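PDB 3LM3: DUF3863 domain-containing protein from Parabacteroides distasonis, which is of unknown function but is probably a carbohydrate-active enzyme, a putative glycoside hydrolase or deacetylase. Local coordinates for residues L25-R30 with L72-T77; T32-S37 with G111-M116; G103-Y108 with F319-E324. One frame throughout, in Å; residues are numbered along the deposited sequence.

Interaction 1. Residues L25-R30 with L72-T77; sequences LCIMIR and LTWGFT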
loop_
_atom_site.group_PDB
_atom_site.type_symbol
_atom_site.label_atom_id
_atom_site.label_comp_id
_atom_site.label_asym_id
_atom_site.label_seq_id
_atom_site.Cartn_x
_atom_site.Cartn_y
_atom_site.Cartn_z
ATOM N N LEU A 25 -1.015 3.562 -9.345
ATOM C CA LEU A 25 -1.153 2.166 -9.714
ATOM C C LEU A 25 0.194 1.574 -10.054
ATOM O O LEU A 25 1.029 2.210 -10.708
ATOM C CB LEU A 25 -2.029 2.024 -10.961
ATOM C CG LEU A 25 -2.104 0.637 -11.607
ATOM C CD1 LEU A 25 -2.770 -0.375 -10.680
ATOM C CD2 LEU A 25 -2.848 0.710 -12.965
ATOM N N CYS A 26 0.404 0.352 -9.618
ATOM C CA CYS A 26 1.502 -0.490 -10.080
ATOM C C CYS A 26 0.943 -1.759 -10.717
ATOM O O CYS A 26 -0.001 -2.368 -10.186
ATOM C CB CYS A 26 2.410 -0.874 -8.931
ATOM S SG CYS A 26 3.618 -2.190 -9.296
ATOM N N ILE A 27 1.495 -2.113 -11.869
ATOM C CA ILE A 27 1.250 -3.417 -12.501
ATOM C C ILE A 27 2.494 -4.280 -12.293
ATOM O O ILE A 27 3.621 -3.842 -12.649
ATOM C CB ILE A 27 0.893 -3.296 -14.014
ATOM C CG1 ILE A 27 -0.401 -2.511 -14.184
ATOM C CG2 ILE A 27 0.767 -4.703 -14.645
ATOM C CD1 ILE A 27 -0.759 -2.238 -15.600
HETATM N N MSE A 28 2.319 -5.462 -11.704
HETATM C CA MSE A 28 3.408 -6.365 -11.351
HETATM C C MSE A 28 3.618 -7.418 -12.434
HETATM O O MSE A 28 2.643 -8.027 -12.923
HETATM C CB MSE A 28 3.133 -7.073 -10.039
HETATM C CG MSE A 28 4.190 -8.027 -9.581
HETATM SE SE MSE A 28 3.634 -8.899 -7.943
HETATM C CE MSE A 28 5.368 -9.601 -7.433
ATOM N N ILE A 29 4.876 -7.612 -12.805
ATOM C CA ILE A 29 5.309 -8.631 -13.760
ATOM C C ILE A 29 6.212 -9.627 -13.013
ATOM O O ILE A 29 7.142 -9.246 -12.318
ATOM C CB ILE A 29 6.108 -8.027 -14.916
ATOM C CG1 ILE A 29 5.367 -6.865 -15.591
ATOM C CG2 ILE A 29 6.488 -9.125 -15.936
ATOM C CD1 ILE A 29 4.056 -7.188 -16.166
ATOM N N ARG A 30 5.955 -10.930 -13.165
ATOM C CA ARG A 30 6.654 -11.973 -12.392
ATOM C C ARG A 30 6.705 -13.264 -13.189
ATOM O O ARG A 30 6.078 -13.349 -14.234
ATOM C CB ARG A 30 5.956 -12.178 -11.035
ATOM C CG ARG A 30 4.555 -12.734 -11.121
ATOM C CD ARG A 30 3.719 -12.388 -9.915
ATOM N NE ARG A 30 2.538 -13.223 -9.856
ATOM C CZ ARG A 30 1.573 -13.082 -8.956
ATOM N NH1 ARG A 30 1.606 -12.085 -8.079
ATOM N NH2 ARG A 30 0.571 -13.974 -8.948
ATOM N N LEU A 72 1.742 4.995 -14.652
ATOM C CA LEU A 72 1.761 3.982 -13.608
ATOM C C LEU A 72 3.171 3.442 -13.421
ATOM O O LEU A 72 4.093 3.752 -14.174
ATOM C CB LEU A 72 0.768 2.883 -13.952
ATOM C CG LEU A 72 0.947 2.094 -15.250
ATOM C CD1 LEU A 72 2.136 1.125 -15.215
ATOM C CD2 LEU A 72 -0.379 1.359 -15.612
ATOM N N THR A 73 3.347 2.628 -12.389
ATOM C CA THR A 73 4.590 1.959 -12.096
ATOM C C THR A 73 4.532 0.520 -12.536
ATOM O O THR A 73 3.668 -0.228 -12.071
ATOM C CB THR A 73 4.865 2.025 -10.593
ATOM O OG1 THR A 73 4.945 3.401 -10.186
ATOM C CG2 THR A 73 6.143 1.302 -10.193
ATOM N N TRP A 74 5.466 0.121 -13.388
ATOM C CA TRP A 74 5.678 -1.289 -13.723
ATOM C C TRP A 74 6.673 -1.845 -12.739
ATOM O O TRP A 74 7.782 -1.322 -12.605
ATOM C CB TRP A 74 6.249 -1.389 -15.127
ATOM C CG TRP A 74 5.343 -0.890 -16.212
ATOM C CD1 TRP A 74 5.403 0.338 -16.834
ATOM C CD2 TRP A 74 4.262 -1.603 -16.849
ATOM N NE1 TRP A 74 4.432 0.415 -17.800
ATOM C CE2 TRP A 74 3.721 -0.764 -17.826
ATOM C CE3 TRP A 74 3.690 -2.883 -16.659
ATOM C CZ2 TRP A 74 2.653 -1.147 -18.640
ATOM C CZ3 TRP A 74 2.638 -3.267 -17.474
ATOM C CH2 TRP A 74 2.120 -2.410 -18.453
ATOM N N GLY A 75 6.309 -2.903 -12.048
ATOM C CA GLY A 75 7.187 -3.512 -11.085
ATOM C C GLY A 75 7.513 -4.939 -11.477
ATOM O O GLY A 75 6.603 -5.749 -11.687
ATOM N N PHE A 76 8.807 -5.265 -11.570
ATOM C CA PHE A 76 9.271 -6.587 -12.003
ATOM C C PHE A 76 9.975 -7.327 -10.878
ATOM O O PHE A 76 10.824 -6.761 -10.191
ATOM C CB PHE A 76 10.324 -6.442 -13.104
ATOM C CG PHE A 76 9.797 -5.999 -14.455
ATOM C CD1 PHE A 76 9.422 -4.695 -14.705
ATOM C CD2 PHE A 76 9.720 -6.909 -15.480
ATOM C CE1 PHE A 76 8.962 -4.325 -15.977
ATOM C CE2 PHE A 76 9.247 -6.544 -16.744
ATOM C CZ PHE A 76 8.867 -5.272 -16.972
ATOM N N THR A 77 9.716 -8.626 -10.749
ATOM C CA THR A 77 10.565 -9.459 -9.914
ATOM C C THR A 77 11.943 -9.668 -10.581
ATOM O O THR A 77 12.119 -9.393 -11.762
ATOM C CB THR A 77 9.966 -10.824 -9.710
ATOM O OG1 THR A 77 9.909 -11.507 -10.975
ATOM C CG2 THR A 77 8.607 -10.721 -9.067
#
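Ile-27 and Trp-74 sit side by side on one face of a pair of parallel neighbouring strands, the CG2 methyl of Ile-27 lying 3.7 Å from CZ3 at the benzo end of the indole. Further along the same face Ile-29 runs beside Phe-76 and lays its CB over the ring in a CH-pi contact, 4.1 Å from the ring centroid and displaced toward the rim. At the other end Leu-72 turns its two methyls to different tasks: CD2 meets CD1 of Ile-27 at 3.6 Å and also touches Leu-25, while CD1 rests over a face of the Trp-74 ring, toward its rim. Cys-26, Met-28 and Thr-73 point to the other face. There Gly-75, without a side chain, lets Cys-26 SG come within 3.9 Å of its N.

Five backbone hydrogen bonds, from Thr-73 N to Leu-25 O (2.9 Å) through to Thr-77 N to Ile-29 O (3.1 Å), pair Cys-26/Thr-73 to Ile-29/Phe-76. Ile-27 and Gly-75 each give an N-H to, and take one from, the opposite strand, as in a regular parallel ladder.

Polar ends are fixed from outside: Trp-74 NE1 bonds to Asp-104, Arg-30 forms a salt bridge with Glu-47, and Thr-77 OG1 bonds to Glu-35 OE2 and caps the following helix at Ala-80 N. With helix 53-64 between them the strands form a beta-alpha-beta unit, consistent with a (beta/alpha)-barrel type of fold. Helices 53-64 and 86-102 cover the Ile-27, Trp-74 and Phe-76 face, and strands 280-287 and 105-108 continue the parallel sheet beyond strands 21-29 and 73-76 respectively.

Interaction 2. Residues T32-S37 with G111-M116; sequences TPWEVS and GYFPAM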
loop_
_atom_site.group_PDB
_atom_site.type_symbol
_atom_site.label_atom_id
_atom_site.label_comp_id
_atom_site.label_asym_id
_atom_site.label_seq_id
_atom_site.Cartn_x
_atom_site.Cartn_y
_atom_site.Cartn_z
ATOM N N THR A 32 6.684 -16.316 -11.098
ATOM C CA THR A 32 5.959 -17.116 -10.095
ATOM C C THR A 32 5.412 -16.119 -9.060
ATOM O O THR A 32 5.859 -14.949 -9.036
ATOM C CB THR A 32 6.862 -18.154 -9.390
ATOM O OG1 THR A 32 7.819 -17.473 -8.559
ATOM C CG2 THR A 32 7.602 -19.052 -10.356
ATOM N N PRO A 33 4.434 -16.511 -8.216
ATOM C CA PRO A 33 3.744 -15.485 -7.459
ATOM C C PRO A 33 4.516 -14.757 -6.380
ATOM O O PRO A 33 4.320 -13.555 -6.208
ATOM C CB PRO A 33 2.549 -16.225 -6.837
ATOM C CG PRO A 33 2.288 -17.330 -7.764
ATOM C CD PRO A 33 3.649 -17.761 -8.256
ATOM N N TRP A 34 5.379 -15.468 -5.656
ATOM C CA TRP A 34 6.012 -14.926 -4.442
ATOM C C TRP A 34 7.519 -15.153 -4.496
ATOM O O TRP A 34 8.129 -15.773 -3.596
ATOM C CB TRP A 34 5.434 -15.601 -3.186
ATOM C CG TRP A 34 3.950 -15.410 -2.939
ATOM C CD1 TRP A 34 3.144 -14.454 -3.447
ATOM C CD2 TRP A 34 3.121 -16.223 -2.085
ATOM N NE1 TRP A 34 1.844 -14.613 -2.964
ATOM C CE2 TRP A 34 1.817 -15.687 -2.125
ATOM C CE3 TRP A 34 3.367 -17.340 -1.280
ATOM C CZ2 TRP A 34 0.751 -16.239 -1.408
ATOM C CZ3 TRP A 34 2.294 -17.894 -0.562
ATOM C CH2 TRP A 34 1.014 -17.333 -0.631
ATOM N N GLU A 35 8.138 -14.692 -5.569
ATOM C CA GLU A 35 9.574 -14.896 -5.769
ATOM C C GLU A 35 10.321 -13.668 -5.240
ATOM O O GLU A 35 10.532 -12.667 -5.926
ATOM C CB GLU A 35 9.936 -15.297 -7.196
ATOM C CG GLU A 35 9.388 -14.348 -8.288
ATOM C CD GLU A 35 9.534 -14.876 -9.688
ATOM O OE1 GLU A 35 9.900 -16.078 -9.886
ATOM O OE2 GLU A 35 9.319 -14.076 -10.618
ATOM N N VAL A 36 10.732 -13.774 -3.984
ATOM C CA VAL A 36 11.449 -12.686 -3.312
ATOM C C VAL A 36 12.905 -12.617 -3.726
ATOM O O VAL A 36 13.556 -11.583 -3.543
ATOM C CB VAL A 36 11.367 -12.854 -1.781
ATOM C CG1 VAL A 36 9.905 -12.726 -1.274
ATOM C CG2 VAL A 36 11.982 -14.150 -1.284
ATOM N N SER A 37 13.429 -13.689 -4.319
ATOM C CA SER A 37 14.765 -13.678 -4.899
ATOM C C SER A 37 14.792 -14.616 -6.095
ATOM O O SER A 37 13.749 -15.126 -6.504
ATOM C CB SER A 37 15.817 -14.029 -3.840
ATOM O OG SER A 37 17.120 -13.826 -4.348
ATOM N N GLY A 111 8.606 -9.655 -4.998
ATOM C CA GLY A 111 7.785 -10.800 -4.554
ATOM C C GLY A 111 7.063 -10.661 -3.234
ATOM O O GLY A 111 6.792 -11.663 -2.569
ATOM N N TYR A 112 6.761 -9.429 -2.880
ATOM C CA TYR A 112 5.950 -9.002 -1.727
ATOM C C TYR A 112 6.604 -9.113 -0.361
ATOM O O TYR A 112 6.400 -8.233 0.480
ATOM C CB TYR A 112 4.613 -9.755 -1.658
ATOM C CG TYR A 112 3.713 -9.745 -2.862
ATOM C CD1 TYR A 112 2.868 -8.695 -3.132
ATOM C CD2 TYR A 112 3.696 -10.825 -3.730
ATOM C CE1 TYR A 112 1.985 -8.750 -4.248
ATOM C CE2 TYR A 112 2.832 -10.891 -4.810
ATOM C CZ TYR A 112 1.981 -9.867 -5.039
ATOM O OH TYR A 112 1.093 -9.982 -6.096
ATOM N N PHE A 113 7.343 -10.200 -0.137
ATOM C CA PHE A 113 7.778 -10.608 1.199
ATOM C C PHE A 113 9.295 -10.646 1.432
ATOM O O PHE A 113 9.775 -11.444 2.235
ATOM C CB PHE A 113 7.188 -11.995 1.511
ATOM C CG PHE A 113 5.707 -12.098 1.297
ATOM C CD1 PHE A 113 4.822 -11.314 2.023
ATOM C CD2 PHE A 113 5.206 -12.958 0.323
ATOM C CE1 PHE A 113 3.448 -11.398 1.783
ATOM C CE2 PHE A 113 3.846 -13.062 0.101
ATOM C CZ PHE A 113 2.978 -12.276 0.821
ATOM N N PRO A 114 10.093 -9.771 0.780
ATOM C CA PRO A 114 11.535 -10.045 0.850
ATOM C C PRO A 114 12.147 -9.996 2.252
ATOM O O PRO A 114 12.982 -10.872 2.587
ATOM C CB PRO A 114 12.136 -8.978 -0.074
ATOM C CG PRO A 114 11.168 -7.921 -0.130
ATOM C CD PRO A 114 9.814 -8.582 -0.040
ATOM N N ALA A 115 11.750 -9.035 3.063
ATOM C CA ALA A 115 12.409 -8.881 4.385
ATOM C C ALA A 115 12.054 -10.028 5.317
ATOM O O ALA A 115 12.718 -10.239 6.304
ATOM C CB ALA A 115 12.061 -7.608 5.020
HETATM N N MSE A 116 10.996 -10.762 5.022
HETATM C CA MSE A 116 10.610 -11.930 5.838
HETATM C C MSE A 116 11.539 -13.083 5.678
HETATM O O MSE A 116 11.680 -13.915 6.593
HETATM C CB MSE A 116 9.279 -12.512 5.398
HETATM C CG MSE A 116 8.088 -11.751 5.722
HETATM SE SE MSE A 116 6.565 -12.949 5.315
HETATM C CE MSE A 116 5.259 -11.604 5.695
#
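Trp-34, Tyr-112 and Phe-113 form an aromatic cluster where two loops meet, one following strand 21-29 and the other leading into helix 114-117. Within it Phe-113 makes a T-shaped (edge-to-face) contact: its CE2 edge points at a face of the Trp-34 five-membered ring, with centroids 5.1 Å apart and planes at 85°. Tyr-112 meets the same indole obliquely, its CD2 3.7 Å from Trp-34 CD1, and its own CB lies over the centre of the Phe-113 ring. His-43 adds another edge-to-face partner for Trp-34.

Aliphatic contacts come from Val-36. Val-36 CG1, anti to the carbonyl carbon (chi1 -64°), reaches the backbone of the other loop, 3.5 Å from Phe-113 C, and Val-36 CB packs near Pro-114.

The backbones also come close. Gly-111 has positive phi (69°), and the absence of a side chain lets its backbone lie directly on Glu-35 and Val-36.

No hydrogen bond joins the two segments; their polar side chains bond to other parts of the fold. Tyr-112 OH bonds to Glu-287, and Glu-35 to Thr-77 and Asn-79, while within its own loop Thr-32 OG1 donates to Glu-35 OE1 from above the carboxylate plane. At the Tyr-112 edge, CE2 lies 3.4 Å from Pro-33 O, near the ring plane.

Interaction 3. Residues G103-Y108 with F319-E324; sequences GDEVTY and FVTFGE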
loop_
_atom_site.group_PDB
_atom_site.type_symbol
_atom_site.label_atom_id
_atom_site.label_comp_id
_atom_site.label_asym_id
_atom_site.label_seq_id
_atom_site.Cartn_x
_atom_site.Cartn_y
_atom_site.Cartn_z
ATOM N N GLY A 103 5.717 8.162 -19.665
ATOM C CA GLY A 103 6.394 8.503 -18.422
ATOM C C GLY A 103 6.049 7.512 -17.312
ATOM O O GLY A 103 6.141 7.837 -16.110
ATOM N N ASP A 104 5.677 6.288 -17.683
ATOM C CA ASP A 104 5.514 5.239 -16.672
ATOM C C ASP A 104 6.864 5.043 -15.974
ATOM O O ASP A 104 7.911 5.262 -16.568
ATOM C CB ASP A 104 5.062 3.904 -17.273
ATOM C CG ASP A 104 3.622 3.908 -17.771
ATOM O OD1 ASP A 104 2.843 4.799 -17.352
ATOM O OD2 ASP A 104 3.328 2.976 -18.560
ATOM N N GLU A 105 6.808 4.588 -14.730
ATOM C CA GLU A 105 7.979 4.215 -13.949
ATOM C C GLU A 105 8.259 2.720 -14.177
ATOM O O GLU A 105 7.335 1.930 -14.380
ATOM C CB GLU A 105 7.697 4.507 -12.463
ATOM C CG GLU A 105 8.747 4.123 -11.470
ATOM C CD GLU A 105 8.475 4.670 -10.097
ATOM O OE1 GLU A 105 7.334 4.556 -9.612
ATOM O OE2 GLU A 105 9.407 5.230 -9.473
ATOM N N VAL A 106 9.528 2.330 -14.083
ATOM C CA VAL A 106 9.948 0.947 -14.186
ATOM C C VAL A 106 10.816 0.637 -12.993
ATOM O O VAL A 106 11.854 1.289 -12.771
ATOM C CB VAL A 106 10.757 0.717 -15.470
ATOM C CG1 VAL A 106 11.115 -0.815 -15.620
ATOM C CG2 VAL A 106 9.970 1.231 -16.711
ATOM N N THR A 107 10.379 -0.313 -12.176
ATOM C CA THR A 107 11.139 -0.609 -10.978
ATOM C C THR A 107 11.027 -2.051 -10.533
ATOM O O THR A 107 10.461 -2.904 -11.215
ATOM C CB THR A 107 10.762 0.377 -9.812
ATOM O OG1 THR A 107 11.809 0.333 -8.834
ATOM C CG2 THR A 107 9.380 0.029 -9.189
ATOM N N TYR A 108 11.715 -2.336 -9.435
ATOM C CA TYR A 108 11.852 -3.666 -8.835
ATOM C C TYR A 108 10.699 -3.936 -7.879
ATOM O O TYR A 108 10.334 -3.086 -7.052
ATOM C CB TYR A 108 13.191 -3.730 -8.087
ATOM C CG TYR A 108 13.616 -5.085 -7.569
ATOM C CD1 TYR A 108 13.441 -6.213 -8.323
ATOM C CD2 TYR A 108 14.222 -5.225 -6.319
ATOM C CE1 TYR A 108 13.835 -7.486 -7.840
ATOM C CE2 TYR A 108 14.637 -6.480 -5.857
ATOM C CZ TYR A 108 14.414 -7.607 -6.630
ATOM O OH TYR A 108 14.743 -8.914 -6.268
ATOM N N PHE A 319 -3.492 10.431 -12.087
ATOM C CA PHE A 319 -2.985 9.079 -12.087
ATOM C C PHE A 319 -1.487 9.180 -12.377
ATOM O O PHE A 319 -1.081 9.477 -13.497
ATOM C CB PHE A 319 -3.687 8.200 -13.131
ATOM C CG PHE A 319 -5.094 7.773 -12.720
ATOM C CD1 PHE A 319 -6.168 8.658 -12.713
ATOM C CD2 PHE A 319 -5.315 6.486 -12.283
ATOM C CE1 PHE A 319 -7.453 8.206 -12.316
ATOM C CE2 PHE A 319 -6.579 6.053 -11.901
ATOM C CZ PHE A 319 -7.632 6.930 -11.904
ATOM N N VAL A 320 -0.701 8.953 -11.328
ATOM C CA VAL A 320 0.754 9.160 -11.378
ATOM C C VAL A 320 1.477 7.936 -10.844
ATOM O O VAL A 320 0.876 7.037 -10.256
ATOM C CB VAL A 320 1.171 10.437 -10.596
ATOM C CG1 VAL A 320 0.399 11.660 -11.137
ATOM C CG2 VAL A 320 0.938 10.287 -9.112
ATOM N N THR A 321 2.785 7.899 -11.070
ATOM C CA THR A 321 3.580 6.778 -10.604
ATOM C C THR A 321 3.749 6.812 -9.076
ATOM O O THR A 321 3.624 7.875 -8.456
ATOM C CB THR A 321 4.953 6.705 -11.278
ATOM O OG1 THR A 321 5.810 7.699 -10.698
ATOM C CG2 THR A 321 4.862 6.900 -12.788
ATOM N N PHE A 322 4.019 5.653 -8.466
ATOM C CA PHE A 322 4.342 5.618 -7.029
ATOM C C PHE A 322 5.465 6.572 -6.712
ATOM O O PHE A 322 5.394 7.329 -5.754
ATOM C CB PHE A 322 4.671 4.177 -6.575
ATOM C CG PHE A 322 3.466 3.373 -6.113
ATOM C CD1 PHE A 322 2.645 2.749 -7.026
ATOM C CD2 PHE A 322 3.167 3.254 -4.763
ATOM C CE1 PHE A 322 1.546 2.002 -6.614
ATOM C CE2 PHE A 322 2.066 2.506 -4.337
ATOM C CZ PHE A 322 1.251 1.888 -5.266
ATOM N N GLY A 323 6.547 6.513 -7.496
ATOM C CA GLY A 323 7.694 7.354 -7.251
ATOM C C GLY A 323 7.373 8.838 -7.364
ATOM O O GLY A 323 7.846 9.657 -6.560
ATOM N N GLU A 324 6.589 9.229 -8.368
ATOM C CA GLU A 324 6.238 10.659 -8.560
ATOM C C GLU A 324 5.449 11.152 -7.362
ATOM O O GLU A 324 5.667 12.253 -6.847
ATOM C CB GLU A 324 5.343 10.866 -9.781
ATOM C CG GLU A 324 5.968 10.963 -11.079
ATOM C CD GLU A 324 4.829 11.307 -12.041
ATOM O OE1 GLU A 324 4.135 10.377 -12.459
ATOM O OE2 GLU A 324 4.525 12.507 -12.235
#
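Glu-105 and Thr-321 cross obliquely, with the CB atoms of the two residues 3.7 Å apart and the glutamate chain running on past the threonine into the start of helix 322-332. CG of Glu-105 stands anti to the backbone N (chi1 177°), and the chain stays extended as far as CD, which brings the carboxylate to the first turn of that helix. Glu-105 OE1 takes a hydrogen bond from Gly-323 N at 3.0 Å, the N-H to acceptor angle being 158°. The donor arrives on the syn side of the carboxylate, 21° out of its plane. With no side chain on Gly-323, Glu-105 OE2 comes to 3.5 Å from its CA.

Thr-321 is turned so that its methyl and its hydroxyl serve different partners. Thr-321 CG2 packs against the chain at the start of strand 105-108, 3.6 Å from Glu-105 N and 3.7 Å from Gly-103 O. Thr-321 OG1 is the N-cap and accepts from Glu-324 N at 2.9 Å. Thr-321 N in turn donates a hydrogen bond to Glu-324 OE1 at 3.1 Å, met from above the carboxylate plane, and the two bonds make a capping box.

Outside the two segments, Glu-324 OE2 forms a salt bridge with Arg-71, and Thr-73 OG1 bonds to both Glu-105 OE1 and Phe-322 N. The buried Glu-105 carboxylate thus takes bonds from Gly-323 N, from Gln-145 N at OE2 and from the Thr-73 hydroxyl, and its place at the N-terminus of helix 322-332 would probably stabilise its negative charge.

In the fold
All three contacts lie in the DUF3863 range. Interactions 1 and 3 have centres about 9 Å apart and reach one parallel sheet, where strands 73-76 and 105-108 are neighbours and strand 21-29 also pairs with 318-320. The centre of interaction 2 is about 14 Å from that of interaction 1 and about 20 Å from that of interaction 3. Along the chain, interaction 1 closes before interaction 3 opens, whereas the segments of interaction 2 alternate with those of both others. Interactions 1 and 3 thus build the sheet, while interaction 2 joins loops beyond the C-terminal ends of strands 21-29 and 105-108, the end where barrel enzymes usually carry the active site, although no site is known here.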